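Local coordinates for protein cytosine-specific methyltransferase (Escherichia coli O157:H7 EDL933, PDB 3G7U) that probably transfers a methyl group from S-adenosyl-L-methionine to carbon 5 of cytosine in DNA, as a prophage-encoded modification enzyme, at residues A19-F24 with W231-R236; I218-K223 with K248-S253; V238-S243 with W333-V338. One frame throughout, in Å; residues are numbered along the deposited sequence. Where two conformers were deposited one is given.

Contact 1: A19-F24 with W231-R236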
loop_
_atom_site.group_PDB
_atom_site.type_symbol
_atom_site.label_atom_id
_atom_site.label_comp_id
_atom_site.label_asym_id
_atom_site.label_seq_id
_atom_site.Cartn_x
_atom_site.Cartn_y
_atom_site.Cartn_z
ATOM N N ALA A 19 1.150 7.790 4.816
ATOM C CA ALA A 19 0.769 9.121 5.277
ATOM C C ALA A 19 1.108 9.291 6.741
ATOM O O ALA A 19 1.690 10.321 7.146
ATOM C CB ALA A 19 -0.742 9.358 5.039
ATOM N N ALA A 20 0.761 8.300 7.548
ATOM C CA ALA A 20 0.918 8.383 9.000
ATOM C C ALA A 20 2.402 8.454 9.382
ATOM O O ALA A 20 2.806 9.227 10.267
ATOM C CB ALA A 20 0.226 7.175 9.695
ATOM N N ARG A 21 3.217 7.663 8.698
ATOM C CA ARG A 21 4.669 7.676 8.968
ATOM C C ARG A 21 5.316 9.030 8.527
ATOM O O ARG A 21 6.246 9.527 9.173
ATOM C CB ARG A 21 5.363 6.484 8.309
ATOM C CG ARG A 21 5.172 5.167 9.035
ATOM C CD ARG A 21 5.982 4.078 8.355
ATOM N NE ARG A 21 6.299 3.004 9.272
ATOM C CZ ARG A 21 6.753 1.805 8.916
ATOM N NH1 ARG A 21 6.911 1.519 7.632
ATOM N NH2 ARG A 21 7.048 0.901 9.855
ATOM N N ALA A 22 4.771 9.643 7.484
ATOM C CA ALA A 22 5.215 10.934 6.982
ATOM C C ALA A 22 4.799 12.084 7.886
ATOM O O ALA A 22 5.276 13.191 7.688
ATOM C CB ALA A 22 4.679 11.188 5.560
ATOM N N GLY A 23 3.919 11.833 8.854
ATOM C CA GLY A 23 3.531 12.862 9.830
ATOM C C GLY A 23 2.085 13.340 9.775
ATOM O O GLY A 23 1.661 14.088 10.654
ATOM N N PHE A 24 1.314 12.878 8.784
ATOM C CA PHE A 24 -0.092 13.213 8.683
ATOM C C PHE A 24 -0.942 12.419 9.658
ATOM O O PHE A 24 -0.577 11.315 10.090
ATOM C CB PHE A 24 -0.585 12.981 7.258
ATOM C CG PHE A 24 0.046 13.854 6.238
ATOM C CD1 PHE A 24 -0.363 15.183 6.065
ATOM C CD2 PHE A 24 1.032 13.350 5.396
ATOM C CE1 PHE A 24 0.227 15.999 5.080
ATOM C CE2 PHE A 24 1.598 14.141 4.422
ATOM C CZ PHE A 24 1.205 15.475 4.254
ATOM N N TRP A 231 10.328 -3.546 11.881
ATOM C CA TRP A 231 10.052 -3.862 13.282
ATOM C C TRP A 231 9.687 -2.663 14.162
ATOM O O TRP A 231 9.411 -2.831 15.342
ATOM C CB TRP A 231 11.232 -4.659 13.892
ATOM C CG TRP A 231 11.443 -5.962 13.143
ATOM C CD1 TRP A 231 10.450 -6.836 12.713
ATOM C CD2 TRP A 231 12.686 -6.534 12.719
ATOM N NE1 TRP A 231 11.021 -7.902 12.051
ATOM C CE2 TRP A 231 12.383 -7.740 12.033
ATOM C CE3 TRP A 231 14.030 -6.145 12.843
ATOM C CZ2 TRP A 231 13.378 -8.563 11.478
ATOM C CZ3 TRP A 231 15.027 -6.958 12.262
ATOM C CH2 TRP A 231 14.689 -8.144 11.586
ATOM N N GLY A 232 9.624 -1.465 13.591
ATOM C CA GLY A 232 9.312 -0.253 14.380
ATOM C C GLY A 232 8.680 0.847 13.543
ATOM O O GLY A 232 7.883 0.557 12.629
ATOM N N GLN A 233 9.038 2.107 13.843
ATOM C CA GLN A 233 8.466 3.273 13.173
ATOM C C GLN A 233 6.939 3.160 13.122
ATOM O O GLN A 233 6.310 3.241 12.039
ATOM C CB GLN A 233 9.086 3.500 11.805
ATOM C CG GLN A 233 10.573 3.882 11.879
ATOM C CD GLN A 233 11.194 4.115 10.517
ATOM O OE1 GLN A 233 10.485 4.341 9.527
ATOM N NE2 GLN A 233 12.534 4.062 10.454
ATOM N N ILE A 234 6.369 2.926 14.302
ATOM C CA ILE A 234 4.920 2.867 14.478
ATOM C C ILE A 234 4.424 4.297 14.751
ATOM O O ILE A 234 4.765 4.856 15.796
ATOM C CB ILE A 234 4.519 1.976 15.683
ATOM C CG1 ILE A 234 5.195 0.576 15.633
ATOM C CG2 ILE A 234 2.997 1.889 15.780
ATOM C CD1 ILE A 234 4.859 -0.327 16.780
ATOM N N PRO A 235 3.633 4.896 13.828
ATOM C CA PRO A 235 3.116 6.252 14.087
ATOM C C PRO A 235 2.214 6.302 15.298
ATOM O O PRO A 235 1.659 5.272 15.721
ATOM C CB PRO A 235 2.350 6.595 12.797
ATOM C CG PRO A 235 2.953 5.670 11.768
ATOM C CD PRO A 235 3.175 4.406 12.513
ATOM N N ARG A 236 2.104 7.490 15.894
ATOM C CA ARG A 236 1.282 7.680 17.081
ATOM C C ARG A 236 -0.142 7.246 16.758
ATOM O O ARG A 236 -0.658 7.544 15.666
ATOM C CB ARG A 236 1.323 9.155 17.529
ATOM C CG ARG A 236 0.548 9.501 18.812
ATOM C CD ARG A 236 0.747 10.982 19.196
ATOM N NE ARG A 236 0.746 11.829 18.000
ATOM C CZ ARG A 236 -0.321 12.455 17.498
ATOM N NH1 ARG A 236 -0.190 13.178 16.387
ATOM N NH2 ARG A 236 -1.511 12.377 18.099
#
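At the C-terminal end of helix 14-22, which follows strand 4-8, the first in the chain of the Rossmann-like methyltransferase sheet, Arg21 and Ala20 meet the loop that leaves helix 225-231, with Arg21 gripping the carbonyls of Gly232 and Gln233 and Ala20 packing on Pro235. The arginine chain is extended from CG to NE, which carries NE to the loop. There Arg21 NE gives a nearly straight bond to Gln233 O (2.8 Å, N-H...O 165°), which lies in the guanidinium plane and itself receives the donor in its carbonyl plane. Arg21 NH2 donates to Gly232 O at 2.9 Å, a more bent bond of 135°, and adds only a weak one to Gln233 O. Arginine suits the place because several N-H groups of one flat end can serve neighbouring backbone oxygens of a loop without regular structure. Helix 225-231 joins in: Lys229 O also accepts from NH2, while Lys229 NZ bonds to Gln233 OE1, which sits over one guanidinium face. Gln233 crosses Arg21 at about a right angle. The helix itself closes in a Schellman motif at Gly23, whose positive phi would jam a CB against the preceding carbonyl oxygen. Small Ala20 lets the proline ring come close to the helix, its CB 3.7 Å from Pro235 CG, and that same Pro235 CG lies 3.6 Å from the aliphatic CG of Arg21.

Contact 2: I218-K223 with K248-S253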
loop_
_atom_site.group_PDB
_atom_site.type_symbol
_atom_site.label_atom_id
_atom_site.label_comp_id
_atom_site.label_asym_id
_atom_site.label_seq_id
_atom_site.Cartn_x
_atom_site.Cartn_y
_atom_site.Cartn_z
ATOM N N ILE A 218 10.226 -15.175 15.134
ATOM C CA ILE A 218 11.228 -14.826 14.140
ATOM C C ILE A 218 12.546 -14.397 14.802
ATOM O O ILE A 218 12.593 -14.106 16.004
ATOM C CB ILE A 218 10.747 -13.673 13.248
ATOM C CG1 ILE A 218 10.390 -12.459 14.113
ATOM C CG2 ILE A 218 9.514 -14.106 12.415
ATOM C CD1 ILE A 218 10.412 -11.132 13.369
ATOM N N LYS A 219 13.592 -14.349 14.001
ATOM C CA LYS A 219 14.840 -13.728 14.428
ATOM C C LYS A 219 14.771 -12.272 14.033
ATOM O O LYS A 219 14.492 -11.954 12.868
ATOM C CB LYS A 219 16.022 -14.372 13.724
ATOM C CG LYS A 219 16.244 -15.801 14.098
ATOM C CD LYS A 219 17.443 -16.341 13.334
ATOM C CE LYS A 219 17.615 -17.824 13.609
ATOM N NZ LYS A 219 17.332 -18.108 15.050
ATOM N N LYS A 220 14.952 -11.391 15.008
ATOM C CA LYS A 220 15.086 -9.981 14.707
ATOM C C LYS A 220 16.347 -9.397 15.308
ATOM O O LYS A 220 16.302 -8.633 16.258
ATOM C CB LYS A 220 13.824 -9.160 15.020
ATOM C CG LYS A 220 13.233 -9.177 16.384
ATOM C CD LYS A 220 12.082 -8.172 16.341
ATOM C CE LYS A 220 12.213 -7.125 17.421
ATOM N NZ LYS A 220 11.274 -7.304 18.550
ATOM N N ASP A 221 17.473 -9.808 14.748
ATOM C CA ASP A 221 18.773 -9.322 15.178
ATOM C C ASP A 221 19.472 -8.668 13.994
ATOM O O ASP A 221 20.650 -8.924 13.739
ATOM C CB ASP A 221 19.614 -10.482 15.733
ATOM C CG ASP A 221 19.682 -11.670 14.781
ATOM O OD1 ASP A 221 19.159 -11.559 13.648
ATOM O OD2 ASP A 221 20.243 -12.720 15.168
ATOM N N ARG A 222 18.730 -7.878 13.229
ATOM C CA ARG A 222 19.349 -7.108 12.167
ATOM C C ARG A 222 19.108 -5.631 12.281
ATOM O O ARG A 222 18.197 -5.166 12.997
ATOM C CB ARG A 222 19.008 -7.612 10.775
ATOM C CG ARG A 222 19.996 -8.580 10.273
ATOM C CD ARG A 222 19.856 -8.752 8.812
ATOM N NE ARG A 222 20.651 -9.878 8.391
ATOM C CZ ARG A 222 20.729 -10.299 7.136
ATOM N NH1 ARG A 222 21.493 -11.354 6.838
ATOM N NH2 ARG A 222 20.061 -9.665 6.179
ATOM N N LYS A 223 19.974 -4.913 11.572
ATOM C CA LYS A 223 20.150 -3.480 11.698
ATOM C C LYS A 223 20.123 -2.878 10.309
ATOM O O LYS A 223 20.564 -3.509 9.329
ATOM C CB LYS A 223 21.508 -3.181 12.357
ATOM C CG LYS A 223 21.709 -3.791 13.766
ATOM C CD LYS A 223 21.335 -2.813 14.889
ATOM C CE LYS A 223 19.848 -2.836 15.238
ATOM N NZ LYS A 223 19.559 -1.870 16.328
ATOM N N LYS A 248 7.119 -7.577 20.324
ATOM C CA LYS A 248 8.082 -7.384 21.419
ATOM C C LYS A 248 8.655 -8.707 21.897
ATOM O O LYS A 248 9.757 -8.726 22.418
ATOM C CB LYS A 248 7.458 -6.641 22.602
ATOM C CG LYS A 248 7.395 -5.140 22.410
ATOM C CD LYS A 248 6.512 -4.456 23.470
ATOM C CE LYS A 248 6.270 -2.987 23.085
ATOM N NZ LYS A 248 5.428 -2.276 24.073
ATOM N N ASN A 249 7.908 -9.798 21.681
ATOM C CA ASN A 249 8.370 -11.153 21.957
ATOM C C ASN A 249 8.825 -11.933 20.729
ATOM O O ASN A 249 8.824 -13.160 20.763
ATOM C CB ASN A 249 7.270 -11.919 22.682
ATOM C CG ASN A 249 7.035 -11.378 24.098
ATOM O OD1 ASN A 249 5.923 -11.404 24.614
ATOM N ND2 ASN A 249 8.100 -10.888 24.724
ATOM N N ASN A 250 9.198 -11.207 19.672
ATOM C CA ASN A 250 9.692 -11.746 18.397
ATOM C C ASN A 250 8.686 -12.657 17.702
ATOM O O ASN A 250 9.070 -13.580 16.988
ATOM C CB ASN A 250 11.028 -12.485 18.569
ATOM C CG ASN A 250 12.145 -11.588 19.156
ATOM O OD1 ASN A 250 11.991 -10.380 19.303
ATOM N ND2 ASN A 250 13.274 -12.192 19.452
ATOM N N ILE A 251 7.410 -12.353 17.877
ATOM C CA ILE A 251 6.323 -13.152 17.307
ATOM C C ILE A 251 5.455 -12.332 16.354
ATOM O O ILE A 251 4.984 -11.255 16.708
ATOM C CB ILE A 251 5.469 -13.735 18.425
ATOM C CG1 ILE A 251 6.294 -14.801 19.187
ATOM C CG2 ILE A 251 4.171 -14.389 17.896
ATOM C CD1 ILE A 251 5.743 -15.116 20.566
ATOM N N ILE A 252 5.238 -12.869 15.158
ATOM C CA ILE A 252 4.457 -12.136 14.141
ATOM C C ILE A 252 3.429 -13.076 13.470
ATOM O O ILE A 252 3.547 -14.293 13.554
ATOM C CB ILE A 252 5.354 -11.492 13.110
ATOM C CG1 ILE A 252 5.971 -12.558 12.174
ATOM C CG2 ILE A 252 6.474 -10.564 13.762
ATOM C CD1 ILE A 252 6.846 -11.998 11.084
ATOM N N SER A 253 2.390 -12.492 12.857
ATOM C CA SER A 253 1.279 -13.258 12.262
ATOM C C SER A 253 1.601 -13.521 10.790
ATOM O O SER A 253 2.548 -12.944 10.249
ATOM C CB SER A 253 -0.047 -12.483 12.377
ATOM O OG SER A 253 0.030 -11.235 11.675
HETATM O O HOH W 1 13.880 -14.771 18.288
HETATM O O HOH W 2 15.987 -10.405 18.977
#
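Ile218 N donates to Asn250 O in a short bond of 2.7 Å, nearly straight at 165° and close to the axis of the carbonyl. A second bond joins side chains: Lys220 NZ reaches Asn250 OD1 at 3.2 Å and also donates to Leu247 O, so the ammonium lies at the C-terminal end of helix 241-248, where its charge would suit the helix dipole. Lys220 CG stands between the backbone N and the carbonyl carbon, 3.4 Å from Asn250 OD1, and bends at chi3 and chi4 turn CE and then NZ back toward that oxygen. The other half of the amide turns to water. Asn250 ND2 donates to one water bound to Ile218 O and, over a longer distance, to another held by Lys220 O. Asparagine fits doubly, since its amide offers both an acceptor and a donor and it tolerates the positive phi (60°) of the C-prime residue in the Schellman motif that ends the helix. Beyond these bonds, Ile218 and Ile252 cross at about a right angle, CG2 of Ile218 lying 3.7 Å from CD1 of Ile252; two branched apolar chains suit this buried side. The contact extends the antiparallel pairing of strands 216-217 and 251-252 just after helix 241-248, with Trp231 of helix 225-231 packing on Ile218 and Lys220, and Arg326 and Arg322 of helix 321-328 touching Ile218 and Ile252 respectively.

Contact 3: V238-S243 with W333-V338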
loop_
_atom_site.group_PDB
_atom_site.type_symbol
_atom_site.label_atom_id
_atom_site.label_comp_id
_atom_site.label_asym_id
_atom_site.label_seq_id
_atom_site.Cartn_x
_atom_site.Cartn_y
_atom_site.Cartn_z
ATOM N N VAL A 238 -1.356 4.438 15.887
ATOM C CA VAL A 238 -1.502 3.447 14.815
ATOM C C VAL A 238 -1.089 2.089 15.363
ATOM O O VAL A 238 -0.214 2.013 16.221
ATOM C CB VAL A 238 -0.640 3.893 13.607
ATOM C CG1 VAL A 238 -0.437 2.778 12.569
ATOM C CG2 VAL A 238 -1.266 5.183 12.988
ATOM N N GLY A 239 -1.713 1.010 14.895
ATOM C CA GLY A 239 -1.211 -0.332 15.235
ATOM C C GLY A 239 -2.166 -1.176 16.062
ATOM O O GLY A 239 -2.815 -0.683 16.979
ATOM N N ASP A 240 -2.252 -2.457 15.736
ATOM C CA ASP A 240 -3.014 -3.413 16.514
ATOM C C ASP A 240 -2.216 -3.732 17.790
ATOM O O ASP A 240 -1.055 -4.119 17.731
ATOM C CB ASP A 240 -3.250 -4.671 15.672
ATOM C CG ASP A 240 -3.929 -5.791 16.447
ATOM O OD1 ASP A 240 -5.088 -5.610 16.876
ATOM O OD2 ASP A 240 -3.312 -6.864 16.580
ATOM N N THR A 241 -2.849 -3.535 18.934
ATOM C CA THR A 241 -2.218 -3.736 20.253
ATOM C C THR A 241 -1.596 -5.122 20.442
ATOM O O THR A 241 -0.436 -5.240 20.867
ATOM C CB THR A 241 -3.251 -3.426 21.382
ATOM O OG1 THR A 241 -3.591 -2.052 21.288
ATOM C CG2 THR A 241 -2.673 -3.677 22.754
ATOM N N GLU A 242 -2.331 -6.169 20.082
ATOM C CA GLU A 242 -1.802 -7.534 20.180
ATOM C C GLU A 242 -0.610 -7.782 19.253
ATOM O O GLU A 242 0.385 -8.406 19.679
ATOM C CB GLU A 242 -2.911 -8.577 19.945
ATOM C CG GLU A 242 -2.405 -10.012 19.979
ATOM C CD GLU A 242 -3.461 -11.060 19.610
ATOM O OE1 GLU A 242 -4.578 -10.681 19.197
ATOM O OE2 GLU A 242 -3.172 -12.273 19.754
ATOM N N SER A 243 -0.680 -7.292 18.003
ATOM C CA SER A 243 0.476 -7.420 17.111
ATOM C C SER A 243 1.734 -6.751 17.638
ATOM O O SER A 243 2.835 -7.305 17.528
ATOM C CB SER A 243 0.151 -6.894 15.714
ATOM O OG SER A 243 -0.981 -7.597 15.260
ATOM N N TRP A 333 4.511 -5.757 12.055
ATOM C CA TRP A 333 3.427 -5.502 13.019
ATOM C C TRP A 333 2.064 -5.181 12.375
ATOM O O TRP A 333 1.064 -5.102 13.065
ATOM C CB TRP A 333 3.839 -4.403 14.034
ATOM C CG TRP A 333 4.345 -3.111 13.422
ATOM C CD1 TRP A 333 5.641 -2.754 13.243
ATOM C CD2 TRP A 333 3.549 -1.994 12.922
ATOM N NE1 TRP A 333 5.723 -1.486 12.697
ATOM C CE2 TRP A 333 4.459 -0.996 12.492
ATOM C CE3 TRP A 333 2.167 -1.741 12.830
ATOM C CZ2 TRP A 333 4.041 0.228 11.938
ATOM C CZ3 TRP A 333 1.742 -0.532 12.289
ATOM C CH2 TRP A 333 2.674 0.442 11.844
ATOM N N PHE A 334 2.045 -5.046 11.048
ATOM C CA PHE A 334 0.800 -4.792 10.321
ATOM C C PHE A 334 0.036 -6.115 10.245
ATOM O O PHE A 334 0.593 -7.149 9.893
ATOM C CB PHE A 334 1.113 -4.220 8.931
ATOM C CG PHE A 334 -0.049 -3.521 8.294
ATOM C CD1 PHE A 334 -0.197 -2.128 8.437
ATOM C CD2 PHE A 334 -1.008 -4.243 7.603
ATOM C CE1 PHE A 334 -1.300 -1.461 7.879
ATOM C CE2 PHE A 334 -2.121 -3.574 7.015
ATOM C CZ PHE A 334 -2.241 -2.189 7.171
ATOM N N ARG A 335 -1.254 -6.089 10.569
ATOM C CA ARG A 335 -2.018 -7.319 10.688
ATOM C C ARG A 335 -2.997 -7.437 9.540
ATOM O O ARG A 335 -3.755 -6.505 9.285
ATOM C CB ARG A 335 -2.792 -7.309 11.995
ATOM C CG ARG A 335 -3.424 -8.663 12.332
ATOM C CD ARG A 335 -4.043 -8.603 13.737
ATOM N NE ARG A 335 -4.665 -9.877 14.079
ATOM C CZ ARG A 335 -4.896 -10.293 15.323
ATOM N NH1 ARG A 335 -4.515 -9.535 16.353
ATOM N NH2 ARG A 335 -5.469 -11.488 15.541
ATOM N N PHE A 336 -2.984 -8.567 8.844
ATOM C CA PHE A 336 -3.889 -8.749 7.688
ATOM C C PHE A 336 -5.003 -9.708 8.041
ATOM O O PHE A 336 -5.004 -10.292 9.126
ATOM C CB PHE A 336 -3.116 -9.302 6.479
ATOM C CG PHE A 336 -2.102 -8.347 5.967
ATOM C CD1 PHE A 336 -2.470 -7.370 5.063
ATOM C CD2 PHE A 336 -0.793 -8.351 6.469
ATOM C CE1 PHE A 336 -1.546 -6.414 4.631
ATOM C CE2 PHE A 336 0.154 -7.394 6.041
ATOM C CZ PHE A 336 -0.223 -6.439 5.108
ATOM N N HIS A 337 -5.963 -9.882 7.130
ATOM C CA HIS A 337 -6.989 -10.898 7.323
ATOM C C HIS A 337 -6.355 -12.266 7.544
ATOM O O HIS A 337 -5.300 -12.580 6.969
ATOM C CB HIS A 337 -7.907 -10.944 6.095
ATOM C CG HIS A 337 -9.204 -11.659 6.346
ATOM N ND1 HIS A 337 -9.356 -13.020 6.160
ATOM C CD2 HIS A 337 -10.408 -11.199 6.774
ATOM C CE1 HIS A 337 -10.596 -13.369 6.463
ATOM N NE2 HIS A 337 -11.251 -12.287 6.851
ATOM N N VAL A 338 -7.037 -13.100 8.328
ATOM C CA VAL A 338 -6.518 -14.433 8.693
ATOM C C VAL A 338 -6.309 -15.399 7.519
ATOM O O VAL A 338 -5.366 -16.219 7.543
ATOM C CB VAL A 338 -7.367 -15.136 9.809
ATOM C CG1 VAL A 338 -7.173 -14.451 11.145
ATOM C CG2 VAL A 338 -8.860 -15.192 9.449
HETATM O O HOH W 3 -0.975 -3.327 13.396
HETATM O O HOH W 4 -6.223 -12.632 18.144
#
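One carboxylate oxygen, Asp240 OD2, caps a helix and anchors an arginine at once, accepting from Ser243 N, Ser243 OG and Arg335 NH1. Asp240 is the N-cap of helix 241-248. Ser243 OG uses the anti lone pair of Asp240 OD2, Ser243 N comes from above the carboxylate plane, and Arg335 NH1 arrives on the syn side, 2.9 Å from Asp240 OD2 and 31° out of that plane. Aspartate suits an N-cap because its short side chain folds back to a backbone N-H of the first turn. Its negative charge would also be stabilised there by the helix dipole and the guanidinium.

The same Arg335 NH1 makes a second salt bridge, to Glu242 OE1 at 3.1 Å. Both oxygens lie at the edge of the guanidinium, near its plane, yet the two carboxylates are turned steeply against it, by 78° and 72°. A water spans Glu242 OE1 and Arg335 NH2, while Lys246 takes Glu242 OE2 and Glu213 takes Arg335 NE. The arginine chain is extended from CG to NE and runs past Ser243, whose OG is 3.6 Å from Arg335 CD. Small Ser243 also lets its CB approach Trp333 O to 3.3 Å, and another water links that oxygen to Asp240 N. Gly239, whose positive phi would jam a CB against the preceding carbonyl O, brings its CA to 4.2 Å from Trp333 CZ3; Val238 CG1 meets the same end of the ring at CZ3 and CH2.

The start of helix 241-248 is thereby tied to the loop between helices 321-328 and 340-348, with Ile42 of helix 34-43 touching Asp240 and Arg335, and Leu17 and Arg21 of helix 14-22 touching Trp333.

Helix 241-248 connects contacts 2 and 3: its N-cap lies in contact 3, and its C-terminal end leads into contact 2, their centres about 14 Å apart. Contacts 1 and 3 are also about 14 Å apart and follow in series along the chain, whereas contact 2 alternates with each of them. Trp333 joins contact 3 to contact 1, its NE1 probably hydrogen-bonded to Gly232 O, and Trp231 joins contact 1 to contact 2 by packing on Ile218 and Lys220; these two centres are about 19 Å apart. Contact 2 closes residues 218-253 on themselves, while contact 1 ties loop 231-236 to helix 14-22 of the Rossmann-like part and contact 3 ties helix 241-248 to 333-338, away from predicted catalytic Cys81.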